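Local coordinates for protein phosphoserine phosphatase RsbX (Bacillus subtilis, PDB 3W44) that dephosphorylates the phosphoserine of RsbS as a PPM-type phosphatase with a two-manganese site, thereby restraining the activity of the stress sigma factor sigma-B, at residues 40-45 against 192-197. Sequence-based numbering, arbitrary orientation.
Sequences CAVADG and TYILGQ. With MN (manganese (II) ion), chain D; MN (manganese (II) ion), chain C.
I194 reaches across the sandwich interface and sets its terminal methyl between C40 and V42, neighbours on one face of strand 37-45. Its CD1 lies 3.6 Å from C40 CB, with C40 SG close by. On the other flank, V42 CG2 stands 3.7 Å from I194 CD1. The outstretched side chain (chi2 -174°) accounts for this reach, carrying CD1 forward from CG1, which itself rests against V42 CG2. V42 divides its two methyls: CG2 runs alongside the end of I194, and CG1, anti to the backbone N (chi1 172°), meets T192 CG2 at 4.0 Å. The V42 side chain passes both partners in the opposite direction, not head-on. T192 offers its methyl here, while its OG1 hydrogen-bonds D27. No hydrogen bond joins the segments, whose axes approach to 8.1 Å at 166°, nearly antiparallel: this is side-chain packing between two sheets, as in the PPM (PP2C) beta sandwich. Beyond this core, strand 37-45 ends at the metal site. D44 bridges both manganese ions, OD1 binding one at 2.2 Å and OD2 the other at 2.4 Å; G45 O and G47 O join the first ion, D156 and D189 the second. Strand 37-45 pairs with strands 27-33 and 88-96, whereas strand 191-198 lies between strands 10-17 and 150-154 in the facing sheet; I153 and M31 extend the apolar layer.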
ATOM      1  N   CYS A  40       4.953  -4.514   3.639  1.00 28.24           N
ATOM      2  CA  CYS A  40       4.655  -3.980   2.316  1.00 28.40           C
ATOM      3  C   CYS A  40       4.555  -2.433   2.230  1.00 26.52           C
ATOM      4  O   CYS A  40       4.342  -1.755   3.208  1.00 26.70           O
ATOM      5  CB  CYS A  40       3.431  -4.659   1.685  1.00 28.26           C
ATOM      6  SG  CYS A  40       1.901  -4.336   2.550  1.00 32.80           S
ATOM      7  N   ALA A  41       4.730  -1.898   1.042  1.00 24.53           N
ATOM      8  CA  ALA A  41       4.671  -0.463   0.881  1.00 24.01           C
ATOM      9  C   ALA A  41       4.093  -0.185  -0.511  1.00 23.92           C
ATOM     10  O   ALA A  41       4.370  -0.900  -1.472  1.00 25.06           O
ATOM     11  CB  ALA A  41       6.061   0.121   1.013  1.00 23.14           C
ATOM     12  N   VAL A  42       3.308   0.855  -0.618  1.00 23.74           N
ATOM     13  CA  VAL A  42       2.824   1.311  -1.889  1.00 24.07           C
ATOM     14  C   VAL A  42       3.172   2.798  -1.985  1.00 24.66           C
ATOM     15  O   VAL A  42       2.859   3.516  -1.073  1.00 24.61           O
ATOM     16  CB  VAL A  42       1.326   1.217  -1.978  1.00 24.23           C
ATOM     17  CG1 VAL A  42       0.895   1.913  -3.279  1.00 24.92           C
ATOM     18  CG2 VAL A  42       0.804  -0.273  -1.822  1.00 21.45           C
ATOM     19  N   ALA A  43       3.800   3.240  -3.091  1.00 25.09           N
ATOM     20  CA  ALA A  43       4.184   4.630  -3.262  1.00 25.32           C
ATOM     21  C   ALA A  43       3.726   5.092  -4.644  1.00 25.14           C
ATOM     22  O   ALA A  43       3.705   4.327  -5.580  1.00 25.34           O
ATOM     23  CB  ALA A  43       5.671   4.792  -3.113  1.00 25.49           C
ATOM     24  N   ASP A  44       3.325   6.341  -4.736  1.00 24.95           N
ATOM     25  CA  ASP A  44       2.865   6.947  -5.935  1.00 24.63           C
ATOM     26  C   ASP A  44       3.782   8.146  -6.182  1.00 24.70           C
ATOM     27  O   ASP A  44       3.591   9.182  -5.563  1.00 25.65           O
ATOM     28  CB  ASP A  44       1.456   7.416  -5.660  1.00 25.23           C
ATOM     29  CG  ASP A  44       0.852   8.168  -6.803  1.00 23.00           C
ATOM     30  OD1 ASP A  44       1.602   8.485  -7.708  1.00 26.85           O
ATOM     31  OD2 ASP A  44      -0.364   8.437  -6.810  1.00 23.80           O
ATOM     32  N   GLY A  45       4.743   8.043  -7.082  1.00 24.13           N
ATOM     33  CA  GLY A  45       5.615   9.222  -7.396  1.00 25.37           C
ATOM     34  C   GLY A  45       4.756  10.342  -7.973  1.00 26.20           C
ATOM     35  O   GLY A  45       3.836  10.047  -8.721  1.00 26.94           O
ATOM     36  N   THR A 192      -2.203   1.116  -8.536  1.00 27.65           N
ATOM     37  CA  THR A 192      -1.555   0.041  -7.774  1.00 27.22           C
ATOM     38  C   THR A 192      -2.422  -0.252  -6.577  1.00 28.51           C
ATOM     39  O   THR A 192      -2.840   0.666  -5.894  1.00 28.87           O
ATOM     40  CB  THR A 192      -0.221   0.513  -7.267  1.00 26.64           C
ATOM     41  OG1 THR A 192       0.584   0.789  -8.374  1.00 26.52           O
ATOM     42  CG2 THR A 192       0.512  -0.515  -6.402  1.00 25.78           C
ATOM     43  N   TYR A 193      -2.697  -1.522  -6.307  1.00 29.27           N
ATOM     44  CA  TYR A 193      -3.282  -1.873  -5.059  1.00 29.96           C
ATOM     45  C   TYR A 193      -2.742  -3.202  -4.490  1.00 29.66           C
ATOM     46  O   TYR A 193      -2.372  -4.059  -5.260  1.00 30.06           O
ATOM     47  CB  TYR A 193      -4.798  -1.810  -5.161  1.00 32.15           C
ATOM     48  CG  TYR A 193      -5.505  -2.879  -5.979  1.00 35.24           C
ATOM     49  CD1 TYR A 193      -5.609  -4.168  -5.528  1.00 38.31           C
ATOM     50  CD2 TYR A 193      -6.125  -2.572  -7.162  1.00 38.07           C
ATOM     51  CE1 TYR A 193      -6.265  -5.101  -6.246  1.00 38.33           C
ATOM     52  CE2 TYR A 193      -6.799  -3.520  -7.862  1.00 39.12           C
ATOM     53  CZ  TYR A 193      -6.853  -4.763  -7.391  1.00 37.14           C
ATOM     54  OH  TYR A 193      -7.488  -5.698  -8.088  1.00 41.97           O
ATOM     55  N   ILE A 194      -2.624  -3.312  -3.156  1.00 29.11           N
ATOM     56  CA  ILE A 194      -2.285  -4.549  -2.484  1.00 27.83           C
ATOM     57  C   ILE A 194      -3.504  -5.092  -1.714  1.00 28.97           C
ATOM     58  O   ILE A 194      -4.082  -4.389  -0.914  1.00 30.68           O
ATOM     59  CB  ILE A 194      -1.118  -4.380  -1.464  1.00 26.38           C
ATOM     60  CG1 ILE A 194       0.153  -3.903  -2.158  1.00 27.62           C
ATOM     61  CG2 ILE A 194      -0.773  -5.737  -0.857  1.00 22.77           C
ATOM     62  CD1 ILE A 194       1.373  -3.878  -1.202  1.00 24.37           C
ATOM     63  N   LEU A 195      -3.862  -6.355  -1.884  1.00 29.66           N
ATOM     64  CA  LEU A 195      -5.007  -6.889  -1.131  1.00 30.23           C
ATOM     65  C   LEU A 195      -4.496  -7.986  -0.275  1.00 30.14           C
ATOM     66  O   LEU A 195      -3.691  -8.754  -0.728  1.00 30.25           O
ATOM     67  CB  LEU A 195      -6.068  -7.469  -2.052  1.00 29.74           C
ATOM     68  CG  LEU A 195      -6.943  -6.518  -2.856  1.00 29.69           C
ATOM     69  CD1 LEU A 195      -7.631  -7.342  -3.977  1.00 31.51           C
ATOM     70  CD2 LEU A 195      -7.959  -5.880  -1.947  1.00 28.13           C
ATOM     71  N   GLY A 196      -4.946  -8.040   0.977  1.00 31.18           N
ATOM     72  CA  GLY A 196      -4.491  -9.059   1.923  1.00 31.95           C
ATOM     73  C   GLY A 196      -5.664  -9.708   2.680  1.00 33.60           C
ATOM     74  O   GLY A 196      -6.596  -9.019   3.119  1.00 34.27           O
ATOM     75  N   GLN A 197      -5.629 -11.026   2.832  1.00 33.49           N
ATOM     76  CA  GLN A 197      -6.589 -11.679   3.708  1.00 36.01           C
ATOM     77  C   GLN A 197      -5.783 -12.407   4.735  1.00 36.23           C
ATOM     78  O   GLN A 197      -4.995 -13.268   4.424  1.00 35.41           O
ATOM     79  CB  GLN A 197      -7.500 -12.632   2.953  1.00 36.44           C
ATOM     80  CG  GLN A 197      -8.610 -13.167   3.763  1.00 38.40           C
ATOM     81  CD  GLN A 197      -9.475 -14.143   2.960  1.00 40.16           C
ATOM     82  OE1 GLN A 197      -9.104 -14.607   1.870  1.00 40.48           O
ATOM     83  NE2 GLN A 197     -10.625 -14.438   3.486  1.00 40.68           N
TER
HETATM   84 MN    MN D 202       1.936   9.545  -9.591  1.00 29.92          MN
HETATM   85 MN    MN C 201      -1.624   8.691  -8.792  1.00 30.81          MN
HETATM   86  O   HOH W   1      -1.529  10.977  -8.272  1.00 31.13           O
HETATM   87  O   HOH W   2      -0.007   9.450 -10.217  1.00 27.02           O
HETATM   88  O   HOH W   3      -0.913   6.536  -9.120  1.00 39.24           O
HETATM   89  O   HOH W   4       1.078  11.405  -8.542  1.00 23.53           O
HETATM   90  O   HOH W   5       2.349   7.407 -10.199  1.00 32.98           O